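PDB 3BMA: D-alanyl-lipoteichoic acid synthetase from Streptococcus pneumoniae, which probably takes part in the D-alanylation of lipoteichoic acid during cell wall biogenesis, as a membrane-associated member of the DltD family. Local coordinates for residues Gln78-Gln92 with Ala120-Phe133. The protein carries 1 engineered substitution. Numbering follows the deposited sequence.
Sequences QGGAASLNQYFGMQQ and AFQQYFNGDQLTSF
Helix 83-90 follows strand 72-76, an outermost strand of the parallel sheet, and packs against two consecutive helices, running nearly parallel to 120-124 and crossing 127-133 steeply. Phe88 lies at the centre of an aromatic cluster. The edge of Phe125 points at one of its faces, CE1 lying 3.7 Å from Phe88 CG, while Phe88 turns its own edge to the face of Phe133, with CE1 3.8 Å from Phe133 CD2. The latter pair is T-shaped, its planes at 87°. Phe121 CZ closes in on Phe88 CD2, and Leu150 of helix 141-153 adds to the packing on Phe88 and Phe125. With CG anti to the backbone N (chi1 -173°), the Phe121 ring reaches helix 83-90 and offers one face to the Asn85 amide, only 19° from parallel, with OD1 3.3 Å from Phe121 CD1. The fold, a parallel sheet with helices packed around it, is consistent with the SGNH-hydrolase clan, and the type II turn from Gln78 to Ala81 links strand 72-76 to helix 83-90. Tyr124 OH ties this turn down by donating to Gly79 O at 2.6 Å. There Gly80 takes a backbone shape suited to glycine and lies against Ala120 CB. The far end of the contact is polar. Gln92 gives NE2 to Asp128 OD2 (2.9 Å) in a nearly straight bond that meets the carboxylate from above its plane; Arg29 forms a salt bridge to the same oxygen. Gln92 OE1 is held by Lys32 and only weakly by Gln129 NE2, which donates more firmly to Tyr124 O. Asn126 OD1 caps helix 127-133 by accepting from Gln129 N. One water bridges Asn85 O and Gln129 OE1, another Gln91 OE1 and Phe133 O.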
ATOM      1  N   GLN C  78      26.860   7.860  25.772  1.00 41.56           N
ATOM      2  CA  GLN C  78      26.589   7.340  27.107  1.00 42.12           C
ATOM      3  C   GLN C  78      27.455   6.102  27.346  1.00 38.21           C
ATOM      4  O   GLN C  78      28.152   5.648  26.439  1.00 35.38           O
ATOM      5  CB  GLN C  78      25.106   6.984  27.247  1.00 49.45           C
ATOM      6  CG  GLN C  78      24.164   8.141  27.538  1.00 49.35           C
ATOM      7  CD  GLN C  78      24.340   8.680  28.938  1.00 63.12           C
ATOM      8  OE1 GLN C  78      23.804   8.132  29.899  1.00 67.22           O
ATOM      9  NE2 GLN C  78      25.099   9.758  29.061  1.00 70.18           N
ATOM     10  N   GLY C  79      27.403   5.559  28.561  1.00 38.65           N
ATOM     11  CA  GLY C  79      28.192   4.381  28.932  1.00 33.24           C
ATOM     12  C   GLY C  79      27.926   3.165  28.065  1.00 34.88           C
ATOM     13  O   GLY C  79      26.779   2.752  27.896  1.00 35.26           O
ATOM     14  N   GLY C  80      28.990   2.608  27.491  1.00 34.07           N
ATOM     15  CA  GLY C  80      28.883   1.396  26.685  1.00 32.07           C
ATOM     16  C   GLY C  80      28.580   1.620  25.216  1.00 35.54           C
ATOM     17  O   GLY C  80      28.539   0.664  24.441  1.00 38.97           O
ATOM     18  N   ALA C  81      28.361   2.875  24.827  1.00 37.57           N
ATOM     19  CA  ALA C  81      28.127   3.206  23.422  1.00 42.35           C
ATOM     20  C   ALA C  81      29.451   3.245  22.669  1.00 44.35           C
ATOM     21  O   ALA C  81      30.383   3.952  23.063  1.00 49.71           O
ATOM     22  CB  ALA C  81      27.389   4.536  23.288  1.00 39.41           C
ATOM     23  N   ALA C  82      29.528   2.458  21.601  1.00 41.26           N
ATOM     24  CA  ALA C  82      30.702   2.408  20.738  1.00 36.95           C
ATOM     25  C   ALA C  82      30.270   2.678  19.299  1.00 34.49           C
ATOM     26  O   ALA C  82      29.236   3.302  19.080  1.00 33.47           O
ATOM     27  CB  ALA C  82      31.389   1.063  20.861  1.00 37.50           C
ATOM     28  N   SER C  83      31.041   2.191  18.329  1.00 36.16           N
ATOM     29  CA  SER C  83      30.868   2.572  16.924  1.00 33.48           C
ATOM     30  C   SER C  83      29.569   2.110  16.263  1.00 35.31           C
ATOM     31  O   SER C  83      29.028   2.829  15.422  1.00 36.65           O
ATOM     32  CB  SER C  83      32.077   2.143  16.084  1.00 40.07           C
ATOM     33  OG  SER C  83      33.267   2.765  16.551  1.00 29.29           O
ATOM     34  N   LEU C  84      29.075   0.928  16.637  1.00 34.70           N
ATOM     35  CA  LEU C  84      27.801   0.427  16.103  1.00 29.91           C
ATOM     36  C   LEU C  84      26.640   1.327  16.535  1.00 29.05           C
ATOM     37  O   LEU C  84      25.836   1.730  15.701  1.00 33.48           O
ATOM     38  CB  LEU C  84      27.552  -1.035  16.497  1.00 27.94           C
ATOM     39  CG  LEU C  84      26.502  -1.794  15.666  1.00 28.73           C
ATOM     40  CD1 LEU C  84      26.934  -2.000  14.221  1.00  9.96           C
ATOM     41  CD2 LEU C  84      26.161  -3.126  16.283  1.00 26.96           C
ATOM     42  N   ASN C  85      26.583   1.664  17.823  1.00 25.56           N
ATOM     43  CA  ASN C  85      25.617   2.642  18.328  1.00 27.28           C
ATOM     44  C   ASN C  85      25.701   3.990  17.619  1.00 27.00           C
ATOM     45  O   ASN C  85      24.677   4.538  17.199  1.00 32.73           O
ATOM     46  CB  ASN C  85      25.772   2.850  19.837  1.00 30.05           C
ATOM     47  CG  ASN C  85      24.839   1.975  20.652  1.00 35.34           C
ATOM     48  OD1 ASN C  85      23.653   1.840  20.341  1.00 42.89           O
ATOM     49  ND2 ASN C  85      25.368   1.384  21.712  1.00 25.71           N
ATOM     50  N   GLN C  86      26.920   4.508  17.476  1.00 30.00           N
ATOM     51  CA  GLN C  86      27.142   5.813  16.853  1.00 26.79           C
ATOM     52  C   GLN C  86      26.682   5.814  15.404  1.00 22.30           C
ATOM     53  O   GLN C  86      25.991   6.735  14.979  1.00 21.00           O
ATOM     54  CB  GLN C  86      28.611   6.260  16.959  1.00 26.76           C
ATOM     55  CG  GLN C  86      29.138   6.511  18.388  1.00 21.44           C
ATOM     56  CD  GLN C  86      28.480   7.679  19.116  1.00 22.20           C
ATOM     57  OE1 GLN C  86      27.685   8.427  18.550  1.00 32.95           O
ATOM     58  NE2 GLN C  86      28.815   7.833  20.391  1.00 24.94           N
ATOM     59  N   TYR C  87      27.047   4.765  14.666  1.00 17.74           N
ATOM     60  CA  TYR C  87      26.619   4.593  13.280  1.00 20.07           C
ATOM     61  C   TYR C  87      25.110   4.703  13.115  1.00 18.35           C
ATOM     62  O   TYR C  87      24.632   5.425  12.237  1.00 29.42           O
ATOM     63  CB  TYR C  87      27.103   3.257  12.711  1.00 21.74           C
ATOM     64  CG  TYR C  87      26.710   3.052  11.266  1.00 29.77           C
ATOM     65  CD1 TYR C  87      27.326   3.783  10.252  1.00 26.03           C
ATOM     66  CD2 TYR C  87      25.716   2.141  10.911  1.00 24.21           C
ATOM     67  CE1 TYR C  87      26.977   3.606   8.926  1.00 30.32           C
ATOM     68  CE2 TYR C  87      25.348   1.966   9.581  1.00 28.66           C
ATOM     69  CZ  TYR C  87      25.987   2.701   8.596  1.00 23.14           C
ATOM     70  OH  TYR C  87      25.644   2.535   7.274  1.00 34.89           O
ATOM     71  N   PHE C  88      24.369   4.000  13.967  1.00 25.55           N
ATOM     72  CA  PHE C  88      22.910   3.998  13.894  1.00 23.33           C
ATOM     73  C   PHE C  88      22.303   5.334  14.307  1.00 21.25           C
ATOM     74  O   PHE C  88      21.316   5.778  13.722  1.00 25.81           O
ATOM     75  CB  PHE C  88      22.325   2.833  14.699  1.00 11.56           C
ATOM     76  CG  PHE C  88      22.532   1.494  14.048  1.00 29.24           C
ATOM     77  CD1 PHE C  88      22.068   1.256  12.759  1.00 20.86           C
ATOM     78  CD2 PHE C  88      23.187   0.470  14.719  1.00 20.65           C
ATOM     79  CE1 PHE C  88      22.271   0.030  12.148  1.00 25.24           C
ATOM     80  CE2 PHE C  88      23.384  -0.761  14.115  1.00 25.88           C
ATOM     81  CZ  PHE C  88      22.925  -0.979  12.830  1.00 18.78           C
ATOM     82  N   GLY C  89      22.910   5.979  15.300  1.00 26.80           N
ATOM     83  CA  GLY C  89      22.516   7.328  15.710  1.00 12.27           C
ATOM     84  C   GLY C  89      22.703   8.364  14.612  1.00 21.30           C
ATOM     85  O   GLY C  89      21.911   9.302  14.511  1.00 28.33           O
ATOM     86  N   MET C  90      23.749   8.189  13.796  1.00 21.41           N
ATOM     87  CA  MET C  90      24.061   9.090  12.672  1.00 22.01           C
ATOM     88  C   MET C  90      22.975   9.070  11.599  1.00 25.70           C
ATOM     89  O   MET C  90      22.692  10.102  11.000  1.00 30.16           O
ATOM     90  CB  MET C  90      25.412   8.742  12.029  1.00 25.08           C
ATOM     91  CG  MET C  90      26.652   9.146  12.830  1.00 27.95           C
ATOM     92  SD  MET C  90      28.215   8.614  12.073  1.00 16.43           S
ATOM     93  CE  MET C  90      29.210   8.444  13.542  1.00 14.74           C
ATOM     94  N   GLN C  91      22.366   7.899  11.383  1.00 33.42           N
ATOM     95  CA  GLN C  91      21.301   7.692  10.384  1.00 24.83           C
ATOM     96  C   GLN C  91      20.084   8.607  10.565  1.00 25.82           C
ATOM     97  O   GLN C  91      19.324   8.826   9.624  1.00 33.80           O
ATOM     98  CB  GLN C  91      20.836   6.226  10.378  1.00 30.61           C
ATOM     99  CG  GLN C  91      21.942   5.176  10.239  1.00 28.38           C
ATOM    100  CD  GLN C  91      22.794   5.360   8.998  1.00 22.86           C
ATOM    101  OE1 GLN C  91      22.282   5.518   7.890  1.00 33.10           O
ATOM    102  NE2 GLN C  91      24.108   5.345   9.183  1.00 19.70           N
ATOM    103  N   GLN C  92      19.916   9.131  11.779  1.00 30.87           N
ATOM    104  CA  GLN C  92      18.856  10.080  12.111  1.00 30.31           C
ATOM    105  C   GLN C  92      19.203  11.530  11.761  1.00 33.03           C
ATOM    106  O   GLN C  92      18.325  12.396  11.761  1.00 39.05           O
ATOM    107  CB  GLN C  92      18.557  10.021  13.608  1.00 27.23           C
ATOM    108  CG  GLN C  92      17.995   8.716  14.121  1.00 26.50           C
ATOM    109  CD  GLN C  92      17.892   8.725  15.625  1.00 23.40           C
ATOM    110  OE1 GLN C  92      18.891   8.567  16.320  1.00 38.36           O
ATOM    111  NE2 GLN C  92      16.685   8.917  16.139  1.00 26.18           N
ATOM    112  N   ALA C 120      24.121  -2.686  26.921  1.00 34.96           N
ATOM    113  CA  ALA C 120      24.293  -1.242  26.738  1.00 31.75           C
ATOM    114  C   ALA C 120      23.688  -0.746  25.423  1.00 31.05           C
ATOM    115  O   ALA C 120      22.982   0.261  25.409  1.00 29.32           O
ATOM    116  CB  ALA C 120      25.769  -0.856  26.836  1.00 34.03           C
ATOM    117  N   PHE C 121      23.962  -1.464  24.333  1.00 30.91           N
ATOM    118  CA  PHE C 121      23.438  -1.145  22.991  1.00 30.35           C
ATOM    119  C   PHE C 121      21.921  -0.954  22.935  1.00 33.44           C
ATOM    120  O   PHE C 121      21.444  -0.022  22.288  1.00 39.85           O
ATOM    121  CB  PHE C 121      23.848  -2.238  21.994  1.00 31.05           C
ATOM    122  CG  PHE C 121      23.507  -1.927  20.554  1.00 39.21           C
ATOM    123  CD1 PHE C 121      24.433  -1.297  19.732  1.00 41.40           C
ATOM    124  CD2 PHE C 121      22.272  -2.288  20.010  1.00 38.29           C
ATOM    125  CE1 PHE C 121      24.129  -1.005  18.406  1.00 38.61           C
ATOM    126  CE2 PHE C 121      21.962  -2.005  18.682  1.00 36.99           C
ATOM    127  CZ  PHE C 121      22.893  -1.364  17.879  1.00 34.26           C
ATOM    128  N   GLN C 122      21.190  -1.850  23.604  1.00 35.98           N
ATOM    129  CA  GLN C 122      19.723  -1.901  23.616  1.00 34.49           C
ATOM    130  C   GLN C 122      19.068  -0.597  24.054  1.00 36.05           C
ATOM    131  O   GLN C 122      17.969  -0.260  23.604  1.00 35.06           O
ATOM    132  CB  GLN C 122      19.257  -2.999  24.573  1.00 38.14           C
ATOM    133  CG  GLN C 122      19.421  -4.411  24.063  1.00 46.67           C
ATOM    134  CD  GLN C 122      19.233  -5.465  25.142  1.00 43.89           C
ATOM    135  OE1 GLN C 122      19.163  -6.658  24.847  1.00 53.58           O
ATOM    136  NE2 GLN C 122      19.148  -5.031  26.397  1.00 44.22           N
ATOM    137  N   GLN C 123      19.751   0.119  24.942  1.00 29.76           N
ATOM    138  CA  GLN C 123      19.241   1.352  25.506  1.00 33.98           C
ATOM    139  C   GLN C 123      19.268   2.517  24.522  1.00 33.53           C
ATOM    140  O   GLN C 123      18.438   3.422  24.617  1.00 38.62           O
ATOM    141  CB  GLN C 123      20.021   1.706  26.773  1.00 31.05           C
ATOM    142  CG  GLN C 123      19.944   0.638  27.860  1.00 40.31           C
ATOM    143  CD  GLN C 123      20.719   1.015  29.114  1.00 50.31           C
ATOM    144  OE1 GLN C 123      20.519   2.090  29.687  1.00 61.72           O
ATOM    145  NE2 GLN C 123      21.604   0.124  29.551  1.00 54.90           N
ATOM    146  N   TYR C 124      20.201   2.487  23.572  1.00 31.88           N
ATOM    147  CA  TYR C 124      20.439   3.644  22.704  1.00 31.22           C
ATOM    148  C   TYR C 124      19.956   3.440  21.263  1.00 35.76           C
ATOM    149  O   TYR C 124      20.002   4.361  20.447  1.00 38.08           O
ATOM    150  CB  TYR C 124      21.920   4.061  22.742  1.00 35.31           C
ATOM    151  CG  TYR C 124      22.563   3.988  24.120  1.00 35.62           C
ATOM    152  CD1 TYR C 124      22.009   4.656  25.216  1.00 41.82           C
ATOM    153  CD2 TYR C 124      23.736   3.260  24.322  1.00 35.89           C
ATOM    154  CE1 TYR C 124      22.591   4.579  26.475  1.00 40.15           C
ATOM    155  CE2 TYR C 124      24.332   3.184  25.575  1.00 33.18           C
ATOM    156  CZ  TYR C 124      23.753   3.842  26.648  1.00 40.43           C
ATOM    157  OH  TYR C 124      24.338   3.772  27.896  1.00 37.63           O
ATOM    158  N   PHE C 125      19.486   2.232  20.962  1.00 31.02           N
ATOM    159  CA  PHE C 125      18.919   1.918  19.656  1.00 30.62           C
ATOM    160  C   PHE C 125      17.393   1.912  19.755  1.00 35.89           C
ATOM    161  O   PHE C 125      16.814   1.101  20.488  1.00 43.76           O
ATOM    162  CB  PHE C 125      19.446   0.562  19.173  1.00 29.84           C
ATOM    163  CG  PHE C 125      19.030   0.199  17.770  1.00 28.02           C
ATOM    164  CD1 PHE C 125      19.656   0.774  16.673  1.00 26.62           C
ATOM    165  CD2 PHE C 125      18.032  -0.736  17.550  1.00 34.68           C
ATOM    166  CE1 PHE C 125      19.283   0.437  15.380  1.00 28.06           C
ATOM    167  CE2 PHE C 125      17.652  -1.087  16.259  1.00 31.56           C
ATOM    168  CZ  PHE C 125      18.278  -0.497  15.171  1.00 34.89           C
ATOM    169  N   ASN C 126      16.746   2.831  19.041  1.00 32.32           N
ATOM    170  CA  ASN C 126      15.286   2.849  18.960  1.00 31.72           C
ATOM    171  C   ASN C 126      14.787   2.433  17.574  1.00 28.11           C
ATOM    172  O   ASN C 126      15.594   2.155  16.688  1.00 22.39           O
ATOM    173  CB  ASN C 126      14.712   4.214  19.394  1.00 29.53           C
ATOM    174  CG  ASN C 126      15.142   5.368  18.495  1.00 27.80           C
ATOM    175  OD1 ASN C 126      15.707   5.174  17.418  1.00 18.77           O
ATOM    176  ND2 ASN C 126      14.854   6.587  18.936  1.00 29.82           N
ATOM    177  N   GLY C 127      13.466   2.411  17.399  1.00 27.95           N
ATOM    178  CA  GLY C 127      12.837   2.085  16.116  1.00 24.85           C
ATOM    179  C   GLY C 127      13.007   3.124  15.026  1.00 26.31           C
ATOM    180  O   GLY C 127      12.925   2.807  13.838  1.00 20.05           O
ATOM    181  N   ASP C 128      13.238   4.371  15.430  1.00 26.40           N
ATOM    182  CA  ASP C 128      13.514   5.450  14.482  1.00 21.13           C
ATOM    183  C   ASP C 128      14.873   5.242  13.816  1.00 22.77           C
ATOM    184  O   ASP C 128      15.033   5.557  12.640  1.00 34.84           O
ATOM    185  CB  ASP C 128      13.429   6.819  15.173  1.00 24.40           C
ATOM    186  CG  ASP C 128      13.642   7.979  14.216  1.00 30.80           C
ATOM    187  OD1 ASP C 128      13.224   7.907  13.036  1.00 37.58           O
ATOM    188  OD2 ASP C 128      14.235   8.977  14.653  1.00 46.47           O
ATOM    189  N   GLN C 129      15.832   4.689  14.562  1.00 28.01           N
ATOM    190  CA  GLN C 129      17.151   4.336  14.024  1.00 23.69           C
ATOM    191  C   GLN C 129      17.095   3.143  13.074  1.00 27.08           C
ATOM    192  O   GLN C 129      17.833   3.103  12.090  1.00 26.13           O
ATOM    193  CB  GLN C 129      18.134   4.035  15.150  1.00 23.23           C
ATOM    194  CG  GLN C 129      18.701   5.272  15.817  1.00 22.54           C
ATOM    195  CD  GLN C 129      19.444   4.962  17.092  1.00 20.02           C
ATOM    196  OE1 GLN C 129      20.124   3.942  17.192  1.00 25.89           O
ATOM    197  NE2 GLN C 129      19.321   5.845  18.081  1.00 23.74           N
ATOM    198  N   LEU C 130      16.234   2.175  13.386  1.00 31.40           N
ATOM    199  CA  LEU C 130      16.016   1.008  12.534  1.00 29.85           C
ATOM    200  C   LEU C 130      15.523   1.442  11.157  1.00 26.87           C
ATOM    201  O   LEU C 130      16.114   1.077  10.146  1.00 30.96           O
ATOM    202  CB  LEU C 130      14.991   0.063  13.169  1.00 27.34           C
ATOM    203  CG  LEU C 130      15.133  -1.463  13.071  1.00 27.36           C
ATOM    204  CD1 LEU C 130      13.854  -2.109  13.561  1.00 30.10           C
ATOM    205  CD2 LEU C 130      15.481  -1.992  11.685  1.00 35.83           C
ATOM    206  N   THR C 131      14.453   2.236  11.132  1.00 30.61           N
ATOM    207  CA  THR C 131      13.828   2.666   9.878  1.00 29.39           C
ATOM    208  C   THR C 131      14.685   3.649   9.078  1.00 30.89           C
ATOM    209  O   THR C 131      14.652   3.628   7.847  1.00 30.60           O
ATOM    210  CB  THR C 131      12.412   3.243  10.098  1.00 29.90           C
ATOM    211  OG1 THR C 131      12.411   4.130  11.224  1.00 29.85           O
ATOM    212  CG2 THR C 131      11.406   2.130  10.326  1.00 23.67           C
ATOM    213  N   SER C 132      15.448   4.489   9.785  1.00 28.61           N
ATOM    214  CA  SER C 132      16.433   5.395   9.171  1.00 28.81           C
ATOM    215  C   SER C 132      17.563   4.630   8.500  1.00 30.67           C
ATOM    216  O   SER C 132      18.039   5.022   7.430  1.00 34.35           O
ATOM    217  CB  SER C 132      17.040   6.327  10.217  1.00 25.19           C
ATOM    218  OG  SER C 132      16.051   7.153  10.793  1.00 35.34           O
ATOM    219  N   PHE C 133      17.995   3.549   9.147  1.00 31.48           N
ATOM    220  CA  PHE C 133      18.996   2.649   8.584  1.00 30.93           C
ATOM    221  C   PHE C 133      18.499   2.006   7.290  1.00 27.42           C
ATOM    222  O   PHE C 133      19.209   2.014   6.290  1.00 35.60           O
ATOM    223  CB  PHE C 133      19.410   1.584   9.610  1.00 28.51           C
ATOM    224  CG  PHE C 133      20.192   0.436   9.026  1.00 27.38           C
ATOM    225  CD1 PHE C 133      19.643  -0.844   8.986  1.00 28.72           C
ATOM    226  CD2 PHE C 133      21.478   0.630   8.522  1.00 23.23           C
ATOM    227  CE1 PHE C 133      20.357  -1.904   8.448  1.00 19.70           C
ATOM    228  CE2 PHE C 133      22.199  -0.430   7.982  1.00 23.61           C
ATOM    229  CZ  PHE C 133      21.637  -1.697   7.945  1.00 24.06           C
TER
HETATM  230  O   HOH W   1      22.360   3.407  18.342  1.00 24.71           O
HETATM  231  O   HOH W   2      21.684   3.224   6.342  1.00 42.85           O